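Side-chain contacts in NalD (Pseudomonas aeruginosa PAO1, PDB 5DAJ), which represses expression of the MexAB-OprM multidrug efflux pump as a TetR-family regulator and responds to novobiocin binding, which induces the pump: residues K10-I15 with F58-N63; A18-F23 with Q102-R107; E148-L153 with M157-A162; S163-A168 with E195-G200. All coordinates share one frame; numbering follows the deposited sequence.

Contact 1 (K10-I15 with F58-N63); sequences KTRTAI and FNEMLN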
# COMPACT_ATOMS: atom_id res chain seq x y z
N LYS A 10 -30.37 1.57 13.39
CA LYS A 10 -30.40 0.13 13.09
C LYS A 10 -30.39 -0.15 11.59
O LYS A 10 -29.72 -1.08 11.13
CB LYS A 10 -31.66 -0.49 13.72
N THR A 11 -31.14 0.66 10.84
CA THR A 11 -31.16 0.61 9.37
C THR A 11 -29.80 1.00 8.77
O THR A 11 -29.35 0.38 7.81
CB THR A 11 -32.24 1.55 8.78
OG1 THR A 11 -33.49 1.35 9.46
CG2 THR A 11 -32.43 1.29 7.30
N ARG A 12 -29.17 2.01 9.35
CA ARG A 12 -27.82 2.44 8.93
C ARG A 12 -26.78 1.31 9.06
O ARG A 12 -26.01 1.05 8.13
CB ARG A 12 -27.34 3.65 9.74
CG ARG A 12 -27.72 4.99 9.16
CD ARG A 12 -27.37 6.14 10.07
NE ARG A 12 -25.93 6.17 10.34
CZ ARG A 12 -24.99 6.73 9.56
NH1 ARG A 12 -25.33 7.36 8.42
NH2 ARG A 12 -23.70 6.68 9.91
N THR A 13 -26.76 0.68 10.23
CA THR A 13 -25.82 -0.42 10.50
C THR A 13 -26.04 -1.59 9.54
O THR A 13 -25.07 -2.16 9.02
CB THR A 13 -25.94 -0.94 11.95
OG1 THR A 13 -25.90 0.16 12.86
CG2 THR A 13 -24.81 -1.91 12.28
N ALA A 14 -27.30 -1.94 9.32
CA ALA A 14 -27.69 -3.02 8.41
C ALA A 14 -27.15 -2.79 7.01
O ALA A 14 -26.55 -3.69 6.41
CB ALA A 14 -29.20 -3.16 8.36
N ILE A 15 -27.33 -1.57 6.53
CA ILE A 15 -26.81 -1.14 5.22
C ILE A 15 -25.27 -1.26 5.14
O ILE A 15 -24.74 -1.77 4.15
CB ILE A 15 -27.25 0.31 4.87
CG1 ILE A 15 -28.75 0.34 4.57
CG2 ILE A 15 -26.48 0.86 3.68
CD1 ILE A 15 -29.36 1.73 4.48
N PHE A 58 -18.98 4.66 1.69
CA PHE A 58 -17.64 4.08 1.88
C PHE A 58 -16.87 4.78 3.01
O PHE A 58 -16.21 4.13 3.80
CB PHE A 58 -16.86 4.17 0.58
CG PHE A 58 -15.50 3.54 0.63
CD1 PHE A 58 -15.37 2.18 0.64
CD2 PHE A 58 -14.37 4.31 0.65
CE1 PHE A 58 -14.12 1.59 0.67
CE2 PHE A 58 -13.11 3.73 0.69
CZ PHE A 58 -12.99 2.36 0.69
N ASN A 59 -16.99 6.09 3.06
CA ASN A 59 -16.33 6.91 4.07
C ASN A 59 -16.88 6.68 5.49
O ASN A 59 -16.11 6.61 6.46
CB ASN A 59 -16.44 8.39 3.71
CG ASN A 59 -15.17 9.15 4.00
OD1 ASN A 59 -15.19 10.15 4.68
ND2 ASN A 59 -14.05 8.67 3.48
N GLU A 60 -18.20 6.61 5.59
CA GLU A 60 -18.88 6.29 6.85
C GLU A 60 -18.47 4.91 7.34
O GLU A 60 -18.33 4.69 8.55
CB GLU A 60 -20.40 6.34 6.68
CG GLU A 60 -20.97 7.74 6.51
CD GLU A 60 -20.76 8.61 7.73
OE1 GLU A 60 -21.23 8.24 8.83
OE2 GLU A 60 -20.10 9.67 7.59
N MSE A 61 -18.25 3.99 6.40
CA MSE A 61 -17.81 2.64 6.72
C MSE A 61 -16.43 2.68 7.34
O MSE A 61 -16.20 2.12 8.41
CB MSE A 61 -17.82 1.76 5.48
CG MSE A 61 -17.50 0.30 5.79
SE MSE A 61 -17.31 -0.71 4.11
CE MSE A 61 -19.24 -0.90 3.94
N LEU A 62 -15.51 3.38 6.71
CA LEU A 62 -14.16 3.51 7.22
C LEU A 62 -14.09 4.15 8.58
O LEU A 62 -13.30 3.80 9.39
CB LEU A 62 -13.33 4.32 6.27
CG LEU A 62 -13.08 3.64 4.95
CD1 LEU A 62 -12.58 4.66 3.96
CD2 LEU A 62 -12.05 2.57 5.12
N ASN A 63 -14.93 5.12 8.81
CA ASN A 63 -15.02 5.81 10.11
C ASN A 63 -15.27 4.88 11.28
O ASN A 63 -14.80 5.16 12.39
CB ASN A 63 -16.14 6.85 10.10
CG ASN A 63 -15.74 8.14 9.44
OD1 ASN A 63 -14.59 8.34 9.03
ND2 ASN A 63 -16.71 9.05 9.34
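Arg12 and Glu60 meet at a single point, a salt bridge between helices 6-26 and 54-63. Arg12 NH2 donates to Glu60 OE1 at 3.1 Å, with an N-H...O angle of 157°. The oxygen sits at the edge of the guanidinium, close to its plane. The carboxylate is turned well out of that plane and accepts on its anti side. The first bond of the Glu60 side chain is directed toward helix 6-26, and the chain then bends at chi2 (-64°). Arg12 bends at chi3, and this brings its end to the glutamate. The backbones stay far apart here, with Arg12 CA and Glu60 CA 10.0 Å from each other.

Both helices belong to the DNA-binding domain of the TetR fold. Helix 44-51, part of the predicted helix-turn-helix motif, lies beside Arg12, which also packs on its residues His50 and Phe51. Close packing lies behind the bridge, where buried Ile15 rests on Val47 and Phe51 and the selenomethionine Met61 on Ala19 and Phe23. The bridge itself is a surface feature. Its two residues are partly exposed, so water probably weakens the attraction between the charges.

Contact 2 (A18-F23 with Q102-R107); sequences AAEELF and QEKKRR
Glu20, a buried carboxylate, is held by two cations from one helix, Lys104 and Arg107, with one on each oxygen. Lys104 NZ gives a hydrogen bond to Glu20 OE1 at 3.2 Å and meets its syn lone pair. Arg107 NE donates to Glu20 OE2 at 2.7 Å. That bond is nearly straight (165°), and the oxygen lies in the guanidinium plane. It is met on its anti side, slightly out of the carboxylate plane. Both cationic chains cross the glutamate at about a right angle.

The glutamate runs out extended from helix 6-26, with CG opposite the backbone N (chi1 -179°), and this carries the carboxylate across to helix 103-114. The two helix segments are 11.5 Å apart and cross at 51°. Long side chains bridge the gap here. This is where the DNA-binding domain of the TetR fold meets the C-terminal regulatory domain. The network joins the two domains; in TetR-family repressors ligand signals are generally passed across this junction.

Arg107 has a second point of touch. Its NH2 lies 3.6 Å from Glu21 CA, so the guanidinium rests its edge along the backbone of helix 6-26. Met61 of helix 54-63 packs against the Glu20 side chain, and Lys104 also touches Gln64. The two bonds fix the rotation of the buried carboxylate. The neighbouring cations would be expected to favour its ionised form.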
# COMPACT_ATOMS: atom_id res chain seq x y z
N ALA A 18 -24.09 -4.94 5.07
CA ALA A 18 -24.38 -5.45 3.72
C ALA A 18 -23.33 -4.99 2.71
O ALA A 18 -22.75 -5.81 1.99
CB ALA A 18 -25.76 -5.00 3.26
N ALA A 19 -23.06 -3.69 2.70
CA ALA A 19 -22.03 -3.11 1.84
C ALA A 19 -20.63 -3.69 2.11
O ALA A 19 -19.85 -3.93 1.18
CB ALA A 19 -22.00 -1.60 2.00
N GLU A 20 -20.31 -3.86 3.40
CA GLU A 20 -19.02 -4.43 3.83
C GLU A 20 -18.84 -5.81 3.20
O GLU A 20 -17.82 -6.08 2.57
CB GLU A 20 -18.95 -4.52 5.36
CG GLU A 20 -17.65 -5.08 5.93
CD GLU A 20 -17.71 -5.26 7.44
OE1 GLU A 20 -18.32 -4.42 8.14
OE2 GLU A 20 -17.12 -6.25 7.94
N GLU A 21 -19.85 -6.66 3.33
CA GLU A 21 -19.82 -8.01 2.74
C GLU A 21 -19.73 -7.98 1.21
O GLU A 21 -18.92 -8.71 0.61
CB GLU A 21 -21.07 -8.79 3.21
CG GLU A 21 -21.31 -10.19 2.78
CD GLU A 21 -22.79 -10.53 2.65
OE1 GLU A 21 -23.40 -10.48 1.54
OE2 GLU A 21 -23.35 -10.81 3.71
N LEU A 22 -20.53 -7.12 0.58
CA LEU A 22 -20.55 -7.01 -0.90
C LEU A 22 -19.25 -6.46 -1.47
O LEU A 22 -18.68 -7.05 -2.40
CB LEU A 22 -21.73 -6.17 -1.40
CG LEU A 22 -22.98 -6.99 -1.75
CD1 LEU A 22 -23.83 -7.22 -0.51
CD2 LEU A 22 -23.79 -6.28 -2.81
N PHE A 23 -18.79 -5.33 -0.93
CA PHE A 23 -17.50 -4.73 -1.33
C PHE A 23 -16.38 -5.76 -1.23
O PHE A 23 -15.57 -5.89 -2.15
CB PHE A 23 -17.12 -3.53 -0.45
CG PHE A 23 -17.95 -2.30 -0.66
CD1 PHE A 23 -18.74 -2.10 -1.80
CD2 PHE A 23 -17.91 -1.29 0.29
CE1 PHE A 23 -19.47 -0.95 -1.96
CE2 PHE A 23 -18.65 -0.12 0.13
CZ PHE A 23 -19.43 0.05 -1.00
N GLN A 102 -8.98 -7.85 15.51
CA GLN A 102 -10.22 -7.14 15.11
C GLN A 102 -10.66 -7.48 13.68
O GLN A 102 -10.23 -6.83 12.73
CB GLN A 102 -10.03 -5.64 15.26
CG GLN A 102 -9.90 -5.18 16.70
CD GLN A 102 -9.53 -3.70 16.81
OE1 GLN A 102 -9.87 -2.90 15.94
NE2 GLN A 102 -8.81 -3.35 17.87
N GLU A 103 -11.53 -8.48 13.56
CA GLU A 103 -12.02 -8.95 12.25
C GLU A 103 -12.68 -7.84 11.43
O GLU A 103 -12.45 -7.76 10.21
CB GLU A 103 -13.00 -10.11 12.40
CG GLU A 103 -13.44 -10.72 11.07
CD GLU A 103 -14.28 -11.99 11.21
OE1 GLU A 103 -14.81 -12.44 10.17
OE2 GLU A 103 -14.41 -12.54 12.33
N LYS A 104 -13.49 -7.00 12.07
CA LYS A 104 -14.17 -5.90 11.37
C LYS A 104 -13.14 -4.97 10.71
O LYS A 104 -13.28 -4.62 9.53
CB LYS A 104 -15.07 -5.06 12.28
CG LYS A 104 -16.10 -4.25 11.49
CD LYS A 104 -16.96 -3.34 12.37
CE LYS A 104 -18.15 -2.73 11.61
NZ LYS A 104 -19.16 -3.71 11.12
N LYS A 105 -12.12 -4.60 11.49
CA LYS A 105 -11.00 -3.77 11.00
C LYS A 105 -10.31 -4.43 9.81
O LYS A 105 -10.07 -3.79 8.78
CB LYS A 105 -9.95 -3.53 12.10
CG LYS A 105 -8.98 -2.36 11.87
CD LYS A 105 -7.81 -2.41 12.86
CE LYS A 105 -7.38 -1.05 13.39
NZ LYS A 105 -6.37 -0.39 12.51
N ARG A 106 -10.00 -5.71 9.96
CA ARG A 106 -9.34 -6.49 8.92
C ARG A 106 -10.18 -6.46 7.64
O ARG A 106 -9.66 -6.11 6.58
CB ARG A 106 -9.10 -7.93 9.37
CG ARG A 106 -8.26 -8.77 8.40
CD ARG A 106 -8.36 -10.24 8.72
NE ARG A 106 -8.33 -10.50 10.17
CZ ARG A 106 -9.22 -11.23 10.86
NH1 ARG A 106 -10.24 -11.84 10.27
NH2 ARG A 106 -9.06 -11.35 12.17
N ARG A 107 -11.46 -6.78 7.76
CA ARG A 107 -12.38 -6.82 6.61
C ARG A 107 -12.45 -5.47 5.86
O ARG A 107 -12.27 -5.42 4.64
CB ARG A 107 -13.79 -7.26 7.04
CG ARG A 107 -13.88 -8.72 7.46
CD ARG A 107 -15.22 -9.07 8.12
NE ARG A 107 -16.37 -8.73 7.29
CZ ARG A 107 -16.92 -9.50 6.35
NH1 ARG A 107 -16.46 -10.72 6.08
NH2 ARG A 107 -17.97 -9.06 5.66

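Contact 3 (E148-L153 with M157-A162); sequences ECRVRL and MTPRIA
Arg150 extends through chi1 (-179°) and chi2, and a turn at chi3 (-104°) then lays its guanidinium on the ring of Pro159. Leu153 is set differently. Its chi1 of -63° turns CG away from the carbonyl carbon, and with an extended chi2 this places CD1 by the backbone at the start of helix 159-179.

Pro159 comes over one face of the guanidinium. Arg150 NH2 is 3.5 Å from Pro159 CD and 3.6 Å from Pro159 CG. The two side chains cross at about a right angle. Leu153 does the buried work. Its CB faces Met157 CB at 4.1 Å, and Leu153 CD1 lies 3.4 Å from Met157 O and 4.3 Å from Pro159 CD. Met157, a selenomethionine, bends at chi2 and chi3, and its tip leads away from Leu153.

The segments include both ends of the loop that joins helix 147-150 to helix 159-179. A type I beta turn from Arg150 to Leu153 closes the first side. Thr158 is the N-cap of the second helix, and its OG1 accepts a weak bond from Ile161 N at 3.4 Å. Phe144 of helix 123-145 lies against both Leu153 and Pro159. On the dimer side Met157 packs on His192 of the second subunit, and Arg160 forms a salt bridge with Asp189 of that subunit.

Across the loop the contact is one of shape. Apolar carbons pack inside, and the exposed arginine contributes a face of its guanidinium, so that the contact is apolar packing with no charge pairing across it.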
# COMPACT_ATOMS: atom_id res chain seq x y z
N GLU A 148 12.83 17.54 23.35
CA GLU A 148 13.04 16.28 24.10
C GLU A 148 13.30 15.10 23.17
O GLU A 148 14.15 14.24 23.47
CB GLU A 148 11.82 15.94 24.99
CG GLU A 148 11.18 17.10 25.75
CD GLU A 148 10.01 17.74 25.00
OE1 GLU A 148 10.17 18.89 24.53
OE2 GLU A 148 8.96 17.09 24.87
N CYS A 149 12.57 15.06 22.06
CA CYS A 149 12.64 13.96 21.09
C CYS A 149 13.68 14.20 20.00
O CYS A 149 14.52 13.35 19.74
CB CYS A 149 11.26 13.77 20.44
SG CYS A 149 9.93 13.51 21.63
N ARG A 150 13.61 15.38 19.38
CA ARG A 150 14.52 15.79 18.28
C ARG A 150 16.00 15.54 18.59
O ARG A 150 16.75 15.05 17.74
CB ARG A 150 14.31 17.27 17.94
CG ARG A 150 15.16 17.81 16.81
CD ARG A 150 15.11 19.34 16.68
NE ARG A 150 14.26 19.71 15.55
CZ ARG A 150 14.61 19.60 14.27
NH1 ARG A 150 15.81 19.12 13.92
NH2 ARG A 150 13.75 19.96 13.33
N VAL A 151 16.40 15.87 19.82
CA VAL A 151 17.77 15.64 20.31
C VAL A 151 18.20 14.16 20.20
O VAL A 151 19.39 13.86 20.08
CB VAL A 151 17.91 16.15 21.77
CG1 VAL A 151 19.18 15.64 22.45
CG2 VAL A 151 17.92 17.67 21.80
N ARG A 152 17.23 13.26 20.25
CA ARG A 152 17.46 11.82 20.20
C ARG A 152 17.53 11.22 18.80
O ARG A 152 17.84 10.04 18.65
CB ARG A 152 16.39 11.08 21.00
CG ARG A 152 16.20 11.60 22.42
CD ARG A 152 15.23 10.73 23.20
NE ARG A 152 15.64 9.32 23.18
CZ ARG A 152 14.87 8.30 23.54
NH1 ARG A 152 13.62 8.49 23.98
NH2 ARG A 152 15.36 7.06 23.46
N LEU A 153 17.19 12.00 17.78
CA LEU A 153 17.29 11.52 16.39
C LEU A 153 18.74 11.47 15.97
O LEU A 153 19.56 12.23 16.47
CB LEU A 153 16.51 12.43 15.43
CG LEU A 153 14.99 12.53 15.61
CD1 LEU A 153 14.41 13.51 14.60
CD2 LEU A 153 14.31 11.17 15.46
N MSE A 157 18.63 12.96 10.39
CA MSE A 157 17.21 12.58 10.48
C MSE A 157 16.42 13.78 10.94
O MSE A 157 16.59 14.24 12.07
CB MSE A 157 16.97 11.44 11.47
CG MSE A 157 17.29 10.07 10.88
SE MSE A 157 16.23 9.77 9.24
CE MSE A 157 14.55 10.61 9.84
N THR A 158 15.57 14.29 10.06
CA THR A 158 14.65 15.37 10.40
C THR A 158 13.29 14.80 10.79
O THR A 158 12.94 13.68 10.39
CB THR A 158 14.45 16.34 9.23
OG1 THR A 158 13.86 15.66 8.11
CG2 THR A 158 15.78 16.95 8.80
N PRO A 159 12.50 15.56 11.57
CA PRO A 159 11.13 15.12 11.87
C PRO A 159 10.26 14.85 10.65
O PRO A 159 9.43 13.94 10.67
CB PRO A 159 10.56 16.31 12.66
CG PRO A 159 11.74 16.94 13.30
CD PRO A 159 12.86 16.77 12.32
N ARG A 160 10.44 15.66 9.60
CA ARG A 160 9.67 15.50 8.37
C ARG A 160 9.87 14.09 7.80
O ARG A 160 8.90 13.38 7.52
CB ARG A 160 10.08 16.55 7.34
CG ARG A 160 9.32 16.51 6.02
CD ARG A 160 9.76 17.61 5.08
NE ARG A 160 11.14 17.43 4.64
CZ ARG A 160 11.54 16.77 3.55
NH1 ARG A 160 10.67 16.21 2.73
NH2 ARG A 160 12.83 16.66 3.29
N ILE A 161 11.13 13.71 7.63
CA ILE A 161 11.52 12.42 7.05
C ILE A 161 11.16 11.26 7.96
O ILE A 161 10.68 10.22 7.50
CB ILE A 161 13.04 12.37 6.74
CG1 ILE A 161 13.41 13.36 5.64
CG2 ILE A 161 13.50 10.96 6.34
CD1 ILE A 161 12.75 13.13 4.28
N ALA A 162 11.40 11.44 9.25
CA ALA A 162 11.12 10.41 10.26
C ALA A 162 9.65 9.99 10.25
O ALA A 162 9.33 8.81 10.20
CB ALA A 162 11.52 10.89 11.64

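Contact 4 (S163-A168 with E195-G200); sequences SRALHA and EPMFRG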
# COMPACT_ATOMS: atom_id res chain seq x y z
N SER A 163 8.75 10.97 10.29
CA SER A 163 7.31 10.69 10.30
C SER A 163 6.86 9.97 9.04
O SER A 163 5.97 9.11 9.09
CB SER A 163 6.48 11.96 10.49
OG SER A 163 6.82 12.92 9.51
N ARG A 164 7.47 10.33 7.92
CA ARG A 164 7.10 9.75 6.61
C ARG A 164 7.68 8.36 6.43
O ARG A 164 7.00 7.49 5.91
CB ARG A 164 7.53 10.67 5.47
CG ARG A 164 6.62 11.87 5.36
CD ARG A 164 7.28 13.06 4.73
NE ARG A 164 6.33 14.17 4.65
CZ ARG A 164 5.95 14.95 5.66
NH1 ARG A 164 6.39 14.75 6.89
NH2 ARG A 164 5.11 15.93 5.45
N ALA A 165 8.91 8.16 6.86
CA ALA A 165 9.53 6.83 6.86
C ALA A 165 8.72 5.88 7.72
O ALA A 165 8.38 4.77 7.27
CB ALA A 165 10.97 6.90 7.37
N LEU A 166 8.36 6.33 8.92
CA LEU A 166 7.58 5.50 9.85
C LEU A 166 6.22 5.14 9.28
O LEU A 166 5.85 3.98 9.27
CB LEU A 166 7.38 6.20 11.20
CG LEU A 166 6.53 5.42 12.22
CD1 LEU A 166 7.06 4.03 12.49
CD2 LEU A 166 6.45 6.19 13.53
N HIS A 167 5.49 6.14 8.81
CA HIS A 167 4.15 5.90 8.28
C HIS A 167 4.17 4.95 7.09
O HIS A 167 3.30 4.07 6.98
CB HIS A 167 3.45 7.19 7.85
CG HIS A 167 2.09 6.95 7.29
ND1 HIS A 167 1.85 6.87 5.94
CD2 HIS A 167 0.91 6.68 7.90
CE1 HIS A 167 0.57 6.59 5.74
NE2 HIS A 167 -0.02 6.47 6.91
N ALA A 168 5.13 5.14 6.20
CA ALA A 168 5.30 4.27 5.04
C ALA A 168 5.49 2.81 5.48
O ALA A 168 4.87 1.92 4.92
CB ALA A 168 6.47 4.72 4.19
N GLU A 195 11.02 -2.88 15.06
CA GLU A 195 12.30 -2.66 15.76
C GLU A 195 13.34 -1.86 14.95
O GLU A 195 13.78 -0.80 15.42
CB GLU A 195 12.89 -4.00 16.25
CG GLU A 195 14.18 -3.91 17.07
CD GLU A 195 14.05 -3.15 18.38
OE1 GLU A 195 12.92 -2.78 18.79
OE2 GLU A 195 15.11 -2.93 19.02
N PRO A 196 13.71 -2.34 13.75
CA PRO A 196 14.79 -1.66 13.03
C PRO A 196 14.49 -0.21 12.68
O PRO A 196 15.37 0.63 12.76
CB PRO A 196 14.95 -2.50 11.75
CG PRO A 196 13.65 -3.19 11.59
CD PRO A 196 13.17 -3.47 12.98
N MSE A 197 13.24 0.08 12.32
CA MSE A 197 12.85 1.46 11.99
C MSE A 197 13.12 2.35 13.17
O MSE A 197 13.76 3.40 13.03
CB MSE A 197 11.39 1.56 11.57
CG MSE A 197 10.89 2.99 11.32
SE MSE A 197 11.97 3.91 9.93
CE MSE A 197 11.18 3.05 8.35
N PHE A 198 12.64 1.95 14.34
CA PHE A 198 12.84 2.76 15.56
C PHE A 198 14.30 2.81 16.02
O PHE A 198 14.76 3.87 16.47
CB PHE A 198 11.95 2.28 16.70
CG PHE A 198 10.54 2.75 16.57
CD1 PHE A 198 9.63 2.04 15.80
CD2 PHE A 198 10.14 3.93 17.17
CE1 PHE A 198 8.33 2.48 15.66
CE2 PHE A 198 8.83 4.37 17.04
CZ PHE A 198 7.93 3.65 16.29
N ARG A 199 15.03 1.72 15.83
CA ARG A 199 16.44 1.69 16.18
C ARG A 199 17.20 2.62 15.22
O ARG A 199 18.16 3.29 15.62
CB ARG A 199 16.99 0.27 16.09
CG ARG A 199 18.36 0.09 16.73
CD ARG A 199 18.99 -1.24 16.32
NE ARG A 199 18.28 -2.38 16.90
CZ ARG A 199 18.77 -3.14 17.87
NH1 ARG A 199 19.97 -2.89 18.38
NH2 ARG A 199 18.06 -4.16 18.34
N GLY A 200 16.77 2.65 13.96
CA GLY A 200 17.40 3.50 12.94
C GLY A 200 17.12 4.98 13.07
O GLY A 200 17.92 5.81 12.62
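Met197, a selenomethionine, crosses from helix 186-201 to helix 159-179. Its CB is directed at the other helix. A chi1 near 180° (176°) swings CG away from the backbone N, and CG meets Leu166 CD1 at 4.1 Å. The chain then bends twice. SE comes to 4.1 Å from Ala165 CB. The terminal CE ends over Ala165, 4.0 Å from Ala165 CB and 3.5 Å from Ala165 O.

Phe198 is the next residue and approaches on the flank of Leu166. Its CE1 lies 3.8 Å from Leu166 CD1, and Phe198 CZ lies 4.0 Å from Leu166 CD2. Both leucine methyls meet the CE1-CZ end of the ring obliquely. Tyr89 meets that ring edge-to-face, and Trp205 also lies against it.

The two helix segments run almost exactly antiparallel (175°), with axes 10.7 Å apart. They belong to the helix pair that, as in other TetR-family repressors, builds the dimer interface. Met197 also packs on Leu169 of the second subunit, and His167 ND1 is hydrogen-bonded to Asp176 of that subunit.

All four touching residues are buried, and their side chains are apolar. The join therefore rests on van der Waals packing and the exclusion of water, within one subunit and next to the dimer interface.

Overall arrangement
Contacts 1 and 2 form one cluster and contacts 3 and 4 another, on opposite sides of the chain's centre. Contacts 1 and 2 share helix 6-26, and their centres are 11 Å apart. Met61 joins them. Contacts 3 and 4 share helix 159-179. Their centres are also 11 Å apart, and both touch the second subunit. Between the clusters, contacts 2 and 4 come nearest, at about 11 Å between closest atoms and 29 Å between centres. The first pair thus lies in and beside the DNA-binding domain, and the second lies by the dimer interface. Only contact 2 joins the two family regions.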